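Local coordinates for protein LamCAT (Aquimarina, PDB 6JH5) that probably hydrolyses the beta-1,3-glucan laminarin, as a marine bacterial laminarinase of glycoside hydrolase family 16, at residues A[38-44]-A[63-69]; A[91-95]-A[212-216]. All blocks are in the same frame, centred on the assembly; numbering follows the deposited sequence.

Interaction 1 of 2, residues A[38-44]-A[63-69]; sequences YYRRENA and YNYTSTR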
loop_
_atom_site.group_PDB
_atom_site.type_symbol
_atom_site.label_atom_id
_atom_site.label_comp_id
_atom_site.label_asym_id
_atom_site.label_seq_id
_atom_site.Cartn_x
_atom_site.Cartn_y
_atom_site.Cartn_z
ATOM N N TYR A 38 -4.908 -8.573 -13.491
ATOM C CA TYR A 38 -3.614 -8.682 -14.192
ATOM C C TYR A 38 -3.049 -7.258 -14.200
ATOM O O TYR A 38 -3.658 -6.385 -14.746
ATOM C CB TYR A 38 -3.877 -9.181 -15.606
ATOM C CG TYR A 38 -2.668 -9.410 -16.463
ATOM C CD1 TYR A 38 -1.960 -8.358 -16.987
ATOM C CD2 TYR A 38 -2.279 -10.687 -16.786
ATOM C CE1 TYR A 38 -0.863 -8.577 -17.792
ATOM C CE2 TYR A 38 -1.198 -10.914 -17.608
ATOM C CZ TYR A 38 -0.476 -9.856 -18.106
ATOM O OH TYR A 38 0.588 -10.097 -18.911
ATOM N N TYR A 39 -1.918 -7.060 -13.540
ATOM C CA TYR A 39 -1.318 -5.717 -13.460
ATOM C C TYR A 39 -0.658 -5.317 -14.786
ATOM O O TYR A 39 -0.094 -6.128 -15.443
ATOM C CB TYR A 39 -0.344 -5.694 -12.288
ATOM C CG TYR A 39 -0.993 -5.668 -10.929
ATOM C CD1 TYR A 39 -1.962 -4.740 -10.630
ATOM C CD2 TYR A 39 -0.570 -6.513 -9.921
ATOM C CE1 TYR A 39 -2.526 -4.669 -9.376
ATOM C CE2 TYR A 39 -1.129 -6.456 -8.659
ATOM C CZ TYR A 39 -2.093 -5.514 -8.380
ATOM O OH TYR A 39 -2.617 -5.461 -7.136
ATOM N N ARG A 40 -0.767 -4.035 -15.104
ATOM C CA ARG A 40 -0.190 -3.468 -16.339
ATOM C C ARG A 40 0.320 -2.045 -16.073
ATOM O O ARG A 40 -0.123 -1.420 -15.164
ATOM C CB ARG A 40 -1.299 -3.292 -17.379
ATOM C CG ARG A 40 -2.024 -4.572 -17.750
ATOM C CD ARG A 40 -2.921 -4.379 -18.953
ATOM N NE ARG A 40 -2.121 -4.412 -20.153
ATOM C CZ ARG A 40 -2.426 -3.795 -21.261
ATOM N NH1 ARG A 40 -3.502 -3.041 -21.310
ATOM N NH2 ARG A 40 -1.636 -3.900 -22.303
ATOM N N ARG A 41 1.275 -1.609 -16.887
ATOM C CA ARG A 41 1.765 -0.214 -16.863
ATOM C C ARG A 41 0.698 0.747 -17.399
ATOM O O ARG A 41 0.594 1.801 -16.928
ATOM C CB ARG A 41 2.994 -0.104 -17.756
ATOM C CG ARG A 41 3.475 1.319 -17.946
ATOM C CD ARG A 41 3.895 1.909 -16.628
ATOM N NE ARG A 41 4.392 3.262 -16.711
ATOM C CZ ARG A 41 3.652 4.336 -16.779
ATOM N NH1 ARG A 41 2.340 4.236 -16.804
ATOM N NH2 ARG A 41 4.225 5.521 -16.798
ATOM N N GLU A 42 -0.100 0.291 -18.365
ATOM C CA GLU A 42 -1.108 1.121 -19.066
ATOM C C GLU A 42 -2.214 1.606 -18.131
ATOM O O GLU A 42 -2.787 2.621 -18.381
ATOM C CB GLU A 42 -1.707 0.361 -20.237
ATOM C CG GLU A 42 -0.733 0.245 -21.379
ATOM C CD GLU A 42 0.136 -0.996 -21.355
ATOM O OE1 GLU A 42 0.253 -1.614 -20.314
ATOM O OE2 GLU A 42 0.674 -1.315 -22.383
ATOM N N ASN A 43 -2.401 0.904 -17.026
ATOM C CA ASN A 43 -3.452 1.271 -16.051
ATOM C C ASN A 43 -3.015 2.434 -15.156
ATOM O O ASN A 43 -3.806 2.858 -14.362
ATOM C CB ASN A 43 -3.916 0.060 -15.253
ATOM C CG ASN A 43 -4.631 -0.951 -16.117
ATOM O OD1 ASN A 43 -4.034 -1.541 -16.982
ATOM N ND2 ASN A 43 -5.908 -1.139 -15.870
ATOM N N ALA A 44 -1.781 2.893 -15.319
ATOM C CA ALA A 44 -1.262 4.036 -14.548
ATOM C C ALA A 44 -1.051 5.222 -15.485
ATOM O O ALA A 44 -0.390 5.083 -16.459
ATOM C CB ALA A 44 0.013 3.668 -13.840
ATOM N N TYR A 63 -7.186 -13.475 -17.435
ATOM C CA TYR A 63 -7.802 -12.724 -16.317
ATOM C C TYR A 63 -8.804 -11.720 -16.864
ATOM O O TYR A 63 -8.729 -11.388 -18.027
ATOM C CB TYR A 63 -6.709 -12.106 -15.443
ATOM C CG TYR A 63 -5.886 -13.187 -14.814
ATOM C CD1 TYR A 63 -6.304 -13.796 -13.653
ATOM C CD2 TYR A 63 -4.771 -13.684 -15.448
ATOM C CE1 TYR A 63 -5.602 -14.840 -13.098
ATOM C CE2 TYR A 63 -4.049 -14.719 -14.900
ATOM C CZ TYR A 63 -4.472 -15.302 -13.726
ATOM O OH TYR A 63 -3.781 -16.337 -13.201
ATOM N N ASN A 64 -9.715 -11.279 -16.005
ATOM C CA ASN A 64 -10.844 -10.423 -16.453
ATOM C C ASN A 64 -10.781 -8.981 -15.951
ATOM O O ASN A 64 -11.683 -8.242 -16.234
ATOM C CB ASN A 64 -12.154 -11.093 -16.065
ATOM C CG ASN A 64 -12.220 -12.464 -16.685
ATOM O OD1 ASN A 64 -11.926 -12.620 -17.847
ATOM N ND2 ASN A 64 -12.551 -13.452 -15.889
ATOM N N TYR A 65 -9.760 -8.655 -15.182
ATOM C CA TYR A 65 -9.594 -7.282 -14.670
ATOM C C TYR A 65 -8.122 -6.888 -14.816
ATOM O O TYR A 65 -7.263 -7.723 -14.748
ATOM C CB TYR A 65 -9.993 -7.165 -13.195
ATOM C CG TYR A 65 -11.368 -7.681 -12.878
ATOM C CD1 TYR A 65 -12.475 -6.881 -13.027
ATOM C CD2 TYR A 65 -11.553 -8.980 -12.463
ATOM C CE1 TYR A 65 -13.742 -7.362 -12.750
ATOM C CE2 TYR A 65 -12.808 -9.475 -12.182
ATOM C CZ TYR A 65 -13.910 -8.665 -12.330
ATOM O OH TYR A 65 -15.146 -9.151 -12.070
ATOM N N THR A 66 -7.909 -5.603 -15.023
ATOM C CA THR A 66 -6.546 -5.042 -15.075
ATOM C C THR A 66 -6.463 -3.893 -14.081
ATOM O O THR A 66 -7.451 -3.280 -13.792
ATOM C CB THR A 66 -6.148 -4.572 -16.476
ATOM O OG1 THR A 66 -7.080 -3.587 -16.890
ATOM C CG2 THR A 66 -6.076 -5.724 -17.447
ATOM N N SER A 67 -5.262 -3.678 -13.582
ATOM C CA SER A 67 -5.011 -2.589 -12.623
ATOM C C SER A 67 -3.503 -2.316 -12.587
ATOM O O SER A 67 -2.821 -2.731 -13.475
ATOM C CB SER A 67 -5.561 -2.901 -11.258
ATOM O OG SER A 67 -5.516 -1.770 -10.437
ATOM N N THR A 68 -3.054 -1.576 -11.593
ATOM C CA THR A 68 -1.608 -1.280 -11.508
ATOM C C THR A 68 -1.069 -1.613 -10.112
ATOM O O THR A 68 -1.775 -1.404 -9.172
ATOM C CB THR A 68 -1.333 0.205 -11.795
ATOM O OG1 THR A 68 -1.389 0.339 -13.204
ATOM C CG2 THR A 68 0.025 0.704 -11.352
ATOM N N ARG A 69 0.128 -2.161 -10.067
ATOM C CA ARG A 69 0.891 -2.331 -8.813
ATOM C C ARG A 69 2.261 -1.716 -9.097
ATOM O O ARG A 69 2.933 -2.209 -9.960
ATOM C CB ARG A 69 0.997 -3.793 -8.394
ATOM C CG ARG A 69 1.809 -4.038 -7.132
ATOM C CD ARG A 69 1.515 -5.380 -6.516
ATOM N NE ARG A 69 2.618 -5.846 -5.712
ATOM C CZ ARG A 69 2.534 -6.845 -4.853
ATOM N NH1 ARG A 69 1.370 -7.428 -4.638
ATOM N NH2 ARG A 69 3.606 -7.252 -4.203
HETATM O O HOH W 1 -1.490 -6.992 -5.324
#
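Tyr39 lays its ring over the start of the Arg69 side chain: Arg69 CB sits 3.4 Å from the ring centroid and 10° off the ring normal, a CH-pi contact over the face. Beyond it a water bridges the two polar ends, 2.6 Å from Tyr39 OH and 3.0 Å from Arg69 NH1, which donates to it. The backbones pair in parallel, Tyr38 with Thr66 and Tyr39 with Ser67: Tyr38 N donates to Tyr65 O (2.8 Å), Arg40 N to Ser67 O (2.9 Å), and the Ser67 N to Tyr38 O bond between them is weak at 3.4 Å. After Tyr39 the first segment leaves the strand and side chains add to the bonding. Thr68 OG1 donates to Arg40 O (2.9 Å), and Asn43 ND2, within the type I turn Arg41-Ala44, reaches back to Thr66 OG1 (2.9 Å), itself bonded to Glu58. Thus the short parallel pairing of strands 37-39 and 63-71 in this concanavalin-like beta-sandwich is extended by side chains: Thr68 holds the residue leading into the turn, and Asn43 ties the turn itself.

Interaction 2 of 2, residues A[91-95]-A[212-216]; sequences SFMGS and FNIDN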
loop_
_atom_site.group_PDB
_atom_site.type_symbol
_atom_site.label_atom_id
_atom_site.label_comp_id
_atom_site.label_asym_id
_atom_site.label_seq_id
_atom_site.Cartn_x
_atom_site.Cartn_y
_atom_site.Cartn_z
ATOM N N SER A 91 -14.942 2.992 -3.891
ATOM C CA SER A 91 -15.581 2.168 -2.853
ATOM C C SER A 91 -16.608 1.290 -3.569
ATOM O O SER A 91 -17.611 1.784 -3.995
ATOM C CB SER A 91 -16.203 3.079 -1.832
ATOM O OG SER A 91 -16.912 2.354 -0.850
ATOM N N PHE A 92 -16.280 0.023 -3.742
ATOM C CA PHE A 92 -17.202 -0.911 -4.421
ATOM C C PHE A 92 -16.858 -2.339 -4.012
ATOM O O PHE A 92 -15.759 -2.600 -3.635
ATOM C CB PHE A 92 -17.166 -0.749 -5.941
ATOM C CG PHE A 92 -15.857 -1.064 -6.607
ATOM C CD1 PHE A 92 -14.915 -0.078 -6.811
ATOM C CD2 PHE A 92 -15.593 -2.340 -7.050
ATOM C CE1 PHE A 92 -13.728 -0.379 -7.447
ATOM C CE2 PHE A 92 -14.405 -2.638 -7.684
ATOM C CZ PHE A 92 -13.486 -1.649 -7.890
ATOM N N MET A 93 -17.821 -3.235 -4.167
ATOM C CA MET A 93 -17.568 -4.638 -3.769
ATOM C C MET A 93 -16.456 -5.251 -4.632
ATOM O O MET A 93 -16.537 -5.225 -5.823
ATOM C CB MET A 93 -18.861 -5.454 -3.863
ATOM C CG MET A 93 -19.928 -5.002 -2.886
ATOM S SD MET A 93 -19.439 -5.038 -1.130
ATOM C CE MET A 93 -18.907 -6.746 -1.046
ATOM N N GLY A 94 -15.465 -5.813 -3.948
ATOM C CA GLY A 94 -14.298 -6.461 -4.569
ATOM C C GLY A 94 -13.070 -5.572 -4.646
ATOM O O GLY A 94 -12.022 -6.074 -4.897
ATOM N N SER A 95 -13.241 -4.294 -4.381
ATOM C CA SER A 95 -12.101 -3.357 -4.486
ATOM C C SER A 95 -11.093 -3.560 -3.350
ATOM O O SER A 95 -11.490 -3.823 -2.260
ATOM C CB SER A 95 -12.583 -1.939 -4.525
ATOM O OG SER A 95 -13.152 -1.583 -3.302
ATOM N N PHE A 212 -14.861 -12.460 -3.344
ATOM C CA PHE A 212 -14.970 -12.657 -4.802
ATOM C C PHE A 212 -16.290 -12.153 -5.373
ATOM O O PHE A 212 -16.573 -12.474 -6.482
ATOM C CB PHE A 212 -14.619 -14.111 -5.106
ATOM C CG PHE A 212 -13.267 -14.480 -4.551
ATOM C CD1 PHE A 212 -12.121 -14.206 -5.260
ATOM C CD2 PHE A 212 -13.133 -15.066 -3.313
ATOM C CE1 PHE A 212 -10.876 -14.510 -4.745
ATOM C CE2 PHE A 212 -11.887 -15.364 -2.797
ATOM C CZ PHE A 212 -10.760 -15.097 -3.520
ATOM N N ASN A 213 -17.011 -11.364 -4.592
ATOM C CA ASN A 213 -18.241 -10.721 -5.102
ATOM C C ASN A 213 -17.776 -9.393 -5.695
ATOM O O ASN A 213 -17.446 -8.521 -4.954
ATOM C CB ASN A 213 -19.234 -10.498 -3.968
ATOM C CG ASN A 213 -20.344 -9.535 -4.321
ATOM O OD1 ASN A 213 -20.690 -9.378 -5.478
ATOM N ND2 ASN A 213 -20.962 -8.961 -3.315
ATOM N N ILE A 214 -17.738 -9.309 -7.013
ATOM C CA ILE A 214 -17.232 -8.073 -7.653
ATOM C C ILE A 214 -18.392 -7.282 -8.258
ATOM O O ILE A 214 -19.163 -7.873 -8.971
ATOM C CB ILE A 214 -16.185 -8.405 -8.732
ATOM C CG1 ILE A 214 -15.155 -9.454 -8.290
ATOM C CG2 ILE A 214 -15.518 -7.131 -9.204
ATOM C CD1 ILE A 214 -14.405 -9.134 -7.023
ATOM N N ASP A 215 -18.438 -5.990 -7.936
ATOM C CA ASP A 215 -19.451 -5.096 -8.536
ATOM C C ASP A 215 -18.879 -4.740 -9.901
ATOM O O ASP A 215 -18.139 -3.829 -10.028
ATOM C CB ASP A 215 -19.654 -3.860 -7.675
ATOM C CG ASP A 215 -20.650 -2.873 -8.253
ATOM O OD1 ASP A 215 -21.145 -3.120 -9.331
ATOM O OD2 ASP A 215 -20.893 -1.905 -7.584
ATOM N N ASN A 216 -19.349 -5.428 -10.941
ATOM C CA ASN A 216 -18.849 -5.221 -12.322
ATOM C C ASN A 216 -19.361 -3.909 -12.900
ATOM O O ASN A 216 -18.880 -3.506 -13.916
ATOM C CB ASN A 216 -19.118 -6.419 -13.216
ATOM C CG ASN A 216 -18.233 -7.579 -12.828
ATOM O OD1 ASN A 216 -17.061 -7.409 -12.606
ATOM N ND2 ASN A 216 -18.834 -8.735 -12.674
HETATM O O HOH W 2 -20.391 -2.069 -4.914
#
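Two loops of the family 16 beta-sandwich meet here, one of them holding a type II beta turn from Phe92 to Ser95, and Met93, Asp215 and Asn213 bury the most area in the contact (69, 52 and 50 Å²). Met93 lies at the turn's second position. Its carbonyl accepts the only direct hydrogen bond between segments 91-95 and 212-216, Asp215 N to Met93 O at 2.9 Å with an N-H...O angle of 169°. Met93 CB and Asp215 CB also come within 4.2 Å, while Met93 CE reaches to 3.8 Å from Asn213 ND2. Gly94 follows at the third position with phi/psi of 98/-12, where a CB would be jammed against Met93 O, reason enough for glycine; an ideal CB would also clash with Ile214 CD1, 2.5 Å away. Asp215 OD1 accepts a hydrogen bond from Asn217 N, holding the carboxylate on its own loop. Its other oxygen reaches the turn through solvent: one water donates to Asp215 OD2 at 2.7 Å and accepts from Met93 N at 2.9 Å.

Both segments of interaction 1 precede those of interaction 2 in the sequence, and the centres of the two contacts lie about 16 Å apart, at about 16 and 18 Å from the chain centre. Despite that spacing they touch: Tyr65 OH is 2.6 Å from Asn216 OD1, a probable hydrogen bond, and 3.5 Å from Ile214 CG2 in packing. Strand 197-205 is the common element, pairing antiparallel with both strand 63-71 of interaction 1 and strand 95-103, which follows the turn of interaction 2; side chains of Tyr65, Phe92 and Ile214 all touch its Ile205. Phe219 likewise meets the rings of Tyr65 and Phe92. The parallel strand pairing and the loop contact are therefore linked by strand 197-205 and by the Tyr65 contacts with Asn216 and Ile214.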